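Local structure of copper-containing nitrite reductase (Hyphomicrobium denitrificans 1NES1, 6TFO) at residues C[179-182]-C[183-186]; C[268-271]-C[272-275]; C[316-319]-C[320-324]. The protein probably reduces nitrite to nitric oxide, taking electrons from cytochrome c and passing them through its copper centres. One frame throughout, in Å; residues are numbered along the deposited sequence.

Interaction 1: residues C[179-182]-C[183-186]; sequences QLDD and KTTY
Thr184 faces two consecutive residues of the opposite strand, Leu180 and Asp181, and divides its branches between them. Its methyl CG2 presses on Asp181 CB at 3.4 Å, while the hydroxyl OG1 lies beside the leucine, 4.0 Å from Leu180 CD2. Thr184 OG1 is thereby buried with no polar partner in the model. Leu180 holds CG anti to its N (chi1 169°), which directs CD2 across to the second strand, where it also meets Tyr186 CB at 4.0 Å. The tyrosine ring then leads away from the hairpin tip and packs edge-to-face with Tyr188. Tyr328, Leu330 and Ile302 add further apolar contacts around Leu180.

The Gln179 side chain behaves quite differently. A bend at chi2 (73°) carries its amide forward, over its own strand toward the turn, and NE2 donates to Asp181 O at 2.9 Å, within the plane of that carbonyl. With OE1 accepting from the backbone N of Thr144 and Ala145, the amide is gripped at both ends and its rotation is fixed. Asp181 O takes a second donor, Thr184 N, at 3.3 Å; this one arrives from above the carbonyl plane. The Asp181 carboxylate turns toward the loop, where OD1 accepts from Asp182 N at 2.8 Å on its anti side. Lys183 stretches away from the turn to a salt bridge with Asp51, a residue of the N-terminal plastocyanin-like region.

Between the backbones, Asp181 N gives Thr184 O a nearly straight bond of 3.1 Å (173° at the hydrogen), and Leu180 N adds a weak one to the same oxygen. Two residues opposed to one make a classic beta bulge, which shares Asp181 and Thr184 with the type I turn that closes the hairpin of strands 166-181 and 184-191 in a multicopper oxidase cupredoxin domain.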
loop_
_atom_site.group_PDB
_atom_site.type_symbol
_atom_site.label_atom_id
_atom_site.label_comp_id
_atom_site.label_asym_id
_atom_site.label_seq_id
_atom_site.Cartn_x
_atom_site.Cartn_y
_atom_site.Cartn_z
ATOM N N GLN C 179 -29.918 19.765 -10.631
ATOM C CA GLN C 179 -28.756 20.622 -10.313
ATOM C C GLN C 179 -28.536 20.584 -8.792
ATOM O O GLN C 179 -29.222 21.326 -8.062
ATOM C CB GLN C 179 -29.020 22.019 -10.877
ATOM C CG GLN C 179 -27.765 22.848 -11.070
ATOM C CD GLN C 179 -26.950 22.360 -12.247
ATOM O OE1 GLN C 179 -27.490 21.924 -13.272
ATOM N NE2 GLN C 179 -25.635 22.417 -12.112
ATOM N N LEU C 180 -27.642 19.701 -8.333
ATOM C CA LEU C 180 -27.292 19.498 -6.901
ATOM C C LEU C 180 -26.508 20.720 -6.404
ATOM O O LEU C 180 -26.755 21.175 -5.276
ATOM C CB LEU C 180 -26.484 18.205 -6.763
ATOM C CG LEU C 180 -25.804 17.945 -5.415
ATOM C CD1 LEU C 180 -26.809 17.991 -4.274
ATOM C CD2 LEU C 180 -25.099 16.594 -5.420
ATOM N N ASP C 181 -25.599 21.242 -7.221
ATOM C CA ASP C 181 -24.791 22.448 -6.901
ATOM C C ASP C 181 -24.536 23.165 -8.225
ATOM O O ASP C 181 -24.965 22.635 -9.269
ATOM C CB ASP C 181 -23.529 22.032 -6.129
ATOM C CG ASP C 181 -22.831 23.087 -5.287
ATOM O OD1 ASP C 181 -23.060 24.291 -5.528
ATOM O OD2 ASP C 181 -22.048 22.678 -4.394
ATOM N N ASP C 182 -23.867 24.316 -8.166
ATOM C CA ASP C 182 -23.496 25.255 -9.250
ATOM C C ASP C 182 -23.042 24.538 -10.545
ATOM O O ASP C 182 -23.487 24.944 -11.653
ATOM C CB ASP C 182 -22.408 26.145 -8.645
ATOM C CG ASP C 182 -22.210 27.496 -9.290
ATOM O OD1 ASP C 182 -23.131 27.978 -9.985
ATOM O OD2 ASP C 182 -21.117 28.044 -9.101
ATOM N N LYS C 183 -22.142 23.555 -10.431
ATOM C CA LYS C 183 -21.523 22.827 -11.583
ATOM C C LYS C 183 -21.590 21.313 -11.362
ATOM O O LYS C 183 -20.760 20.572 -11.946
ATOM C CB LYS C 183 -20.046 23.189 -11.750
ATOM C CG LYS C 183 -19.730 24.664 -11.961
ATOM C CD LYS C 183 -18.262 24.979 -11.715
ATOM C CE LYS C 183 -17.960 26.462 -11.774
ATOM N NZ LYS C 183 -16.564 26.695 -12.207
ATOM N N THR C 184 -22.530 20.850 -10.538
ATOM C CA THR C 184 -22.610 19.418 -10.154
ATOM C C THR C 184 -24.064 18.956 -10.213
ATOM O O THR C 184 -24.966 19.714 -9.817
ATOM C CB THR C 184 -21.827 19.108 -8.866
ATOM O OG1 THR C 184 -22.549 18.235 -8.007
ATOM C CG2 THR C 184 -21.409 20.342 -8.107
ATOM N N THR C 185 -24.259 17.764 -10.774
ATOM C CA THR C 185 -25.590 17.156 -11.020
ATOM C C THR C 185 -25.666 15.840 -10.248
ATOM O O THR C 185 -24.653 15.435 -9.658
ATOM C CB THR C 185 -25.850 17.034 -12.526
ATOM O OG1 THR C 185 -24.961 16.059 -13.060
ATOM C CG2 THR C 185 -25.666 18.349 -13.253
ATOM N N TYR C 186 -26.854 15.238 -10.216
ATOM C CA TYR C 186 -27.200 14.016 -9.449
ATOM C C TYR C 186 -28.528 13.526 -10.009
ATOM O O TYR C 186 -29.280 14.333 -10.542
ATOM C CB TYR C 186 -27.237 14.306 -7.943
ATOM C CG TYR C 186 -27.447 13.104 -7.057
ATOM C CD1 TYR C 186 -26.398 12.269 -6.711
ATOM C CD2 TYR C 186 -28.697 12.796 -6.546
ATOM C CE1 TYR C 186 -26.589 11.149 -5.909
ATOM C CE2 TYR C 186 -28.908 11.683 -5.736
ATOM C CZ TYR C 186 -27.848 10.852 -5.404
ATOM O OH TYR C 186 -28.060 9.765 -4.593
#

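Interaction 2: residues C[268-271]-C[272-275]; sequences VPNH and ITNG. With CU (copper (II) ion), chain J.
The amides of Asn270 and Asn274 meet one turn apart with their planes 76° from each other, so neither lies flat on its neighbour, and both side chains rest on Trp189. Asn274 also tucks CG against the backbone, 3.4 Å from Asn270 O. The other flat group, the His271 imidazole, binds copper through ND1 at 2.1 Å. His222, Cys263 and Met276 complete that site, and the His271 ring stands steeply to that of His222 and more obliquely to that of Trp189.

This short helix, 268-274, belongs to the ligand loop of the type 1 copper site, between Cys263 and Met276. It ends in a Schellman motif at Gly275, whose positive phi lets the chain turn off one residue ahead of the methionine ligand. Regular backbone bonds, such as Thr273 N to Pro269 O at 2.9 Å, hold the turns. Were Asn274 replaced by alanine, the amide beside Trp189 and Asn270 O would go, which is likely to open a gap there and leave the Tyr186 hydroxyl without its amide neighbour.

On another side of the helix, Ile272 CD1 packs on Val268 CG1 at 3.7 Å, and both residues also touch His262 of their own chain and Leu421 of a neighbouring subunit. Thr273 places OG1 anti to the backbone N (chi1 -178°), where it bonds Glu301 O, and its methyl CG2 sits against Asn270 O at 3.1 Å.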
loop_
_atom_site.group_PDB
_atom_site.type_symbol
_atom_site.label_atom_id
_atom_site.label_comp_id
_atom_site.label_asym_id
_atom_site.label_seq_id
_atom_site.Cartn_x
_atom_site.Cartn_y
_atom_site.Cartn_z
ATOM N N VAL C 268 -35.528 1.672 0.935
ATOM C CA VAL C 268 -36.286 2.881 1.353
ATOM C C VAL C 268 -35.280 4.001 1.598
ATOM O O VAL C 268 -35.443 5.097 1.062
ATOM C CB VAL C 268 -37.198 2.569 2.555
ATOM C CG1 VAL C 268 -37.946 3.800 3.030
ATOM C CG2 VAL C 268 -38.170 1.450 2.228
ATOM N N PRO C 269 -34.175 3.753 2.340
ATOM C CA PRO C 269 -33.150 4.780 2.545
ATOM C C PRO C 269 -32.663 5.390 1.219
ATOM O O PRO C 269 -32.408 6.573 1.183
ATOM C CB PRO C 269 -31.999 4.036 3.225
ATOM C CG PRO C 269 -32.647 2.819 3.863
ATOM C CD PRO C 269 -33.832 2.474 2.987
ATOM N N ASN C 270 -32.555 4.564 0.166
ATOM C CA ASN C 270 -32.087 4.974 -1.186
ATOM C C ASN C 270 -33.130 5.908 -1.800
ATOM O O ASN C 270 -32.762 7.019 -2.232
ATOM C CB ASN C 270 -31.814 3.758 -2.080
ATOM C CG ASN C 270 -31.178 4.096 -3.416
ATOM O OD1 ASN C 270 -30.801 5.243 -3.671
ATOM N ND2 ASN C 270 -31.051 3.092 -4.271
ATOM N N HIS C 271 -34.386 5.470 -1.838
ATOM C CA HIS C 271 -35.531 6.269 -2.354
ATOM C C HIS C 271 -35.614 7.601 -1.596
ATOM O O HIS C 271 -35.860 8.630 -2.230
ATOM C CB HIS C 271 -36.811 5.437 -2.282
ATOM C CG HIS C 271 -36.829 4.336 -3.282
ATOM N ND1 HIS C 271 -37.532 4.433 -4.461
ATOM C CD2 HIS C 271 -36.227 3.131 -3.295
ATOM C CE1 HIS C 271 -37.358 3.331 -5.164
ATOM N NE2 HIS C 271 -36.574 2.515 -4.461
ATOM N N ILE C 272 -35.347 7.594 -0.292
ATOM C CA ILE C 272 -35.433 8.829 0.536
ATOM C C ILE C 272 -34.267 9.764 0.198
ATOM O O ILE C 272 -34.566 10.910 -0.207
ATOM C CB ILE C 272 -35.572 8.503 2.033
ATOM C CG1 ILE C 272 -36.955 7.911 2.326
ATOM C CG2 ILE C 272 -35.295 9.734 2.891
ATOM C CD1 ILE C 272 -37.070 7.296 3.705
ATOM N N THR C 273 -33.004 9.316 0.288
ATOM C CA THR C 273 -31.818 10.175 -0.018
ATOM C C THR C 273 -31.967 10.817 -1.404
ATOM O O THR C 273 -31.543 11.987 -1.571
ATOM C CB THR C 273 -30.472 9.439 0.104
ATOM O OG1 THR C 273 -29.447 10.400 -0.160
ATOM C CG2 THR C 273 -30.311 8.270 -0.838
ATOM N N ASN C 274 -32.546 10.085 -2.359
ATOM C CA ASN C 274 -32.658 10.517 -3.778
ATOM C C ASN C 274 -33.696 11.626 -3.922
ATOM O O ASN C 274 -33.627 12.332 -4.942
ATOM C CB ASN C 274 -32.943 9.327 -4.693
ATOM C CG ASN C 274 -31.687 8.557 -5.055
ATOM O OD1 ASN C 274 -31.743 7.646 -5.869
ATOM N ND2 ASN C 274 -30.568 8.894 -4.443
ATOM N N GLY C 275 -34.629 11.744 -2.965
ATOM C CA GLY C 275 -35.452 12.955 -2.766
ATOM C C GLY C 275 -36.936 12.688 -2.569
ATOM O O GLY C 275 -37.704 13.684 -2.640
HETATM CU CU CU J . -39.337 5.509 -4.736
#

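Interaction 3: residues C[316-319]-C[320-324]; sequences MDYE and KLISE
Ile322 lays its CG2 methyl over one face of the Tyr318 ring, a CH-pi contact 3.8 Å from the centroid and offset toward the rim at CZ. The tight part of this one-and-a-half-turn helix is here and at its two ends. Ser323, with OG beside its own backbone N (chi1 -49°), donates to Glu319 O at 2.6 Å. At the start Asp317 is the N-cap: OD1 accepts from Lys320 N at 3.3 Å, from above the carboxylate plane, while Asp317 O receives Leu321 N. Leu321 packs more loosely, CD2 standing 4.3 Å from Met316 SD.

The charged side chains, Glu319 and Lys320, are held more slackly within the helix. Glu319 runs alongside Ile322, and its OE1 has a long, weak ion pair with Arg35 of a neighbouring subunit. Lys320 lies extended across the Asp317 carboxylate, CE 3.3 Å from OD2, yet Lys320 NZ stays 4.0 Å from that oxygen, a long salt bridge; NZ also has a salt bridge with Glu327 and hydrogen bonds to the carbonyl oxygens of Thr304 and Val305. A lysine alongside and a helix N-terminus above would both probably help keep the Asp317 carboxylate negatively charged.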
loop_
_atom_site.group_PDB
_atom_site.type_symbol
_atom_site.label_atom_id
_atom_site.label_comp_id
_atom_site.label_asym_id
_atom_site.label_seq_id
_atom_site.Cartn_x
_atom_site.Cartn_y
_atom_site.Cartn_z
ATOM N N MET C 316 -24.277 7.867 -6.462
ATOM C CA MET C 316 -24.622 7.417 -5.094
ATOM C C MET C 316 -23.571 6.403 -4.632
ATOM O O MET C 316 -23.155 5.550 -5.447
ATOM C CB MET C 316 -26.022 6.800 -5.096
ATOM C CG MET C 316 -26.622 6.640 -3.734
ATOM S SD MET C 316 -27.105 4.940 -3.535
ATOM C CE MET C 316 -25.536 4.338 -2.956
ATOM N N ASP C 317 -23.165 6.500 -3.372
ATOM C CA ASP C 317 -22.144 5.619 -2.764
ATOM C C ASP C 317 -22.835 4.743 -1.722
ATOM O O ASP C 317 -23.078 5.235 -0.609
ATOM C CB ASP C 317 -21.017 6.474 -2.189
ATOM C CG ASP C 317 -19.877 5.646 -1.651
ATOM O OD1 ASP C 317 -20.155 4.549 -1.163
ATOM O OD2 ASP C 317 -18.718 6.105 -1.735
ATOM N N TYR C 318 -23.135 3.486 -2.057
ATOM C CA TYR C 318 -23.922 2.583 -1.175
ATOM C C TYR C 318 -23.229 2.461 0.181
ATOM O O TYR C 318 -23.929 2.521 1.186
ATOM C CB TYR C 318 -24.175 1.188 -1.761
ATOM C CG TYR C 318 -25.268 0.440 -1.035
ATOM C CD1 TYR C 318 -26.562 0.935 -1.055
ATOM C CD2 TYR C 318 -25.025 -0.711 -0.286
ATOM C CE1 TYR C 318 -27.592 0.321 -0.357
ATOM C CE2 TYR C 318 -26.054 -1.369 0.379
ATOM C CZ TYR C 318 -27.345 -0.840 0.360
ATOM O OH TYR C 318 -28.422 -1.389 1.021
ATOM N N GLU C 319 -21.910 2.295 0.229
ATOM C CA GLU C 319 -21.220 2.060 1.526
ATOM C C GLU C 319 -21.375 3.300 2.409
ATOM O O GLU C 319 -21.491 3.121 3.613
ATOM C CB GLU C 319 -19.753 1.658 1.372
ATOM C CG GLU C 319 -19.451 0.349 2.099
ATOM C CD GLU C 319 -20.142 -0.894 1.521
ATOM O OE1 GLU C 319 -19.447 -1.664 0.802
ATOM O OE2 GLU C 319 -21.378 -1.095 1.766
ATOM N N LYS C 320 -21.421 4.501 1.832
ATOM C CA LYS C 320 -21.608 5.761 2.594
ATOM C C LYS C 320 -23.054 5.835 3.125
ATOM O O LYS C 320 -23.239 6.200 4.300
ATOM C CB LYS C 320 -21.243 6.965 1.726
ATOM C CG LYS C 320 -19.748 7.224 1.616
ATOM C CD LYS C 320 -19.449 8.380 0.715
ATOM C CE LYS C 320 -17.973 8.525 0.400
ATOM N NZ LYS C 320 -17.751 9.743 -0.417
ATOM N N LEU C 321 -24.032 5.474 2.298
ATOM C CA LEU C 321 -25.469 5.474 2.668
ATOM C C LEU C 321 -25.688 4.553 3.877
ATOM O O LEU C 321 -26.197 5.051 4.886
ATOM C CB LEU C 321 -26.319 5.055 1.462
ATOM C CG LEU C 321 -27.822 4.971 1.721
ATOM C CD1 LEU C 321 -28.379 6.303 2.183
ATOM C CD2 LEU C 321 -28.556 4.486 0.487
ATOM N N ILE C 322 -25.304 3.280 3.812
ATOM C CA ILE C 322 -25.585 2.304 4.913
ATOM C C ILE C 322 -24.721 2.603 6.147
ATOM O O ILE C 322 -25.059 2.097 7.233
ATOM C CB ILE C 322 -25.457 0.835 4.457
ATOM C CG1 ILE C 322 -24.026 0.446 4.082
ATOM C CG2 ILE C 322 -26.452 0.560 3.341
ATOM C CD1 ILE C 322 -23.847 -1.057 3.878
ATOM N N SER C 323 -23.648 3.379 6.009
ATOM C CA SER C 323 -22.734 3.763 7.123
ATOM C C SER C 323 -23.061 5.169 7.627
ATOM O O SER C 323 -22.396 5.601 8.582
ATOM C CB SER C 323 -21.282 3.710 6.715
ATOM O OG SER C 323 -20.967 2.492 6.070
ATOM N N GLU C 324 -23.994 5.873 6.984
ATOM C CA GLU C 324 -24.463 7.212 7.435
ATOM C C GLU C 324 -23.291 8.200 7.370
ATOM O O GLU C 324 -23.012 8.868 8.387
ATOM C CB GLU C 324 -25.050 7.134 8.853
ATOM C CG GLU C 324 -26.110 6.057 9.011
ATOM C CD GLU C 324 -26.827 6.038 10.345
ATOM O OE1 GLU C 324 -26.718 7.009 11.097
ATOM O OE2 GLU C 324 -27.486 5.044 10.624
#

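All three contacts are local, two in short helices and one at a hairpin tip. Interaction 2 is the most buried and alone holds a copper ligand; interactions 1 and 3 are only partly buried and mix apolar packing with charged side chains. Interaction 1 depends on cross-strand bonds and touches no other chain, whereas 268-275 and 316-324 both meet a neighbouring subunit, and 316-324 does so through several polar bonds. The three also meet one another: Tyr186 OH lies 2.7 Å from Asn274 ND2 and 3.5 Å from Met316 CG, while Leu321 CD2 rests on Asn270 CA at 3.9 Å, joining helix 318-323 to helix 268-274.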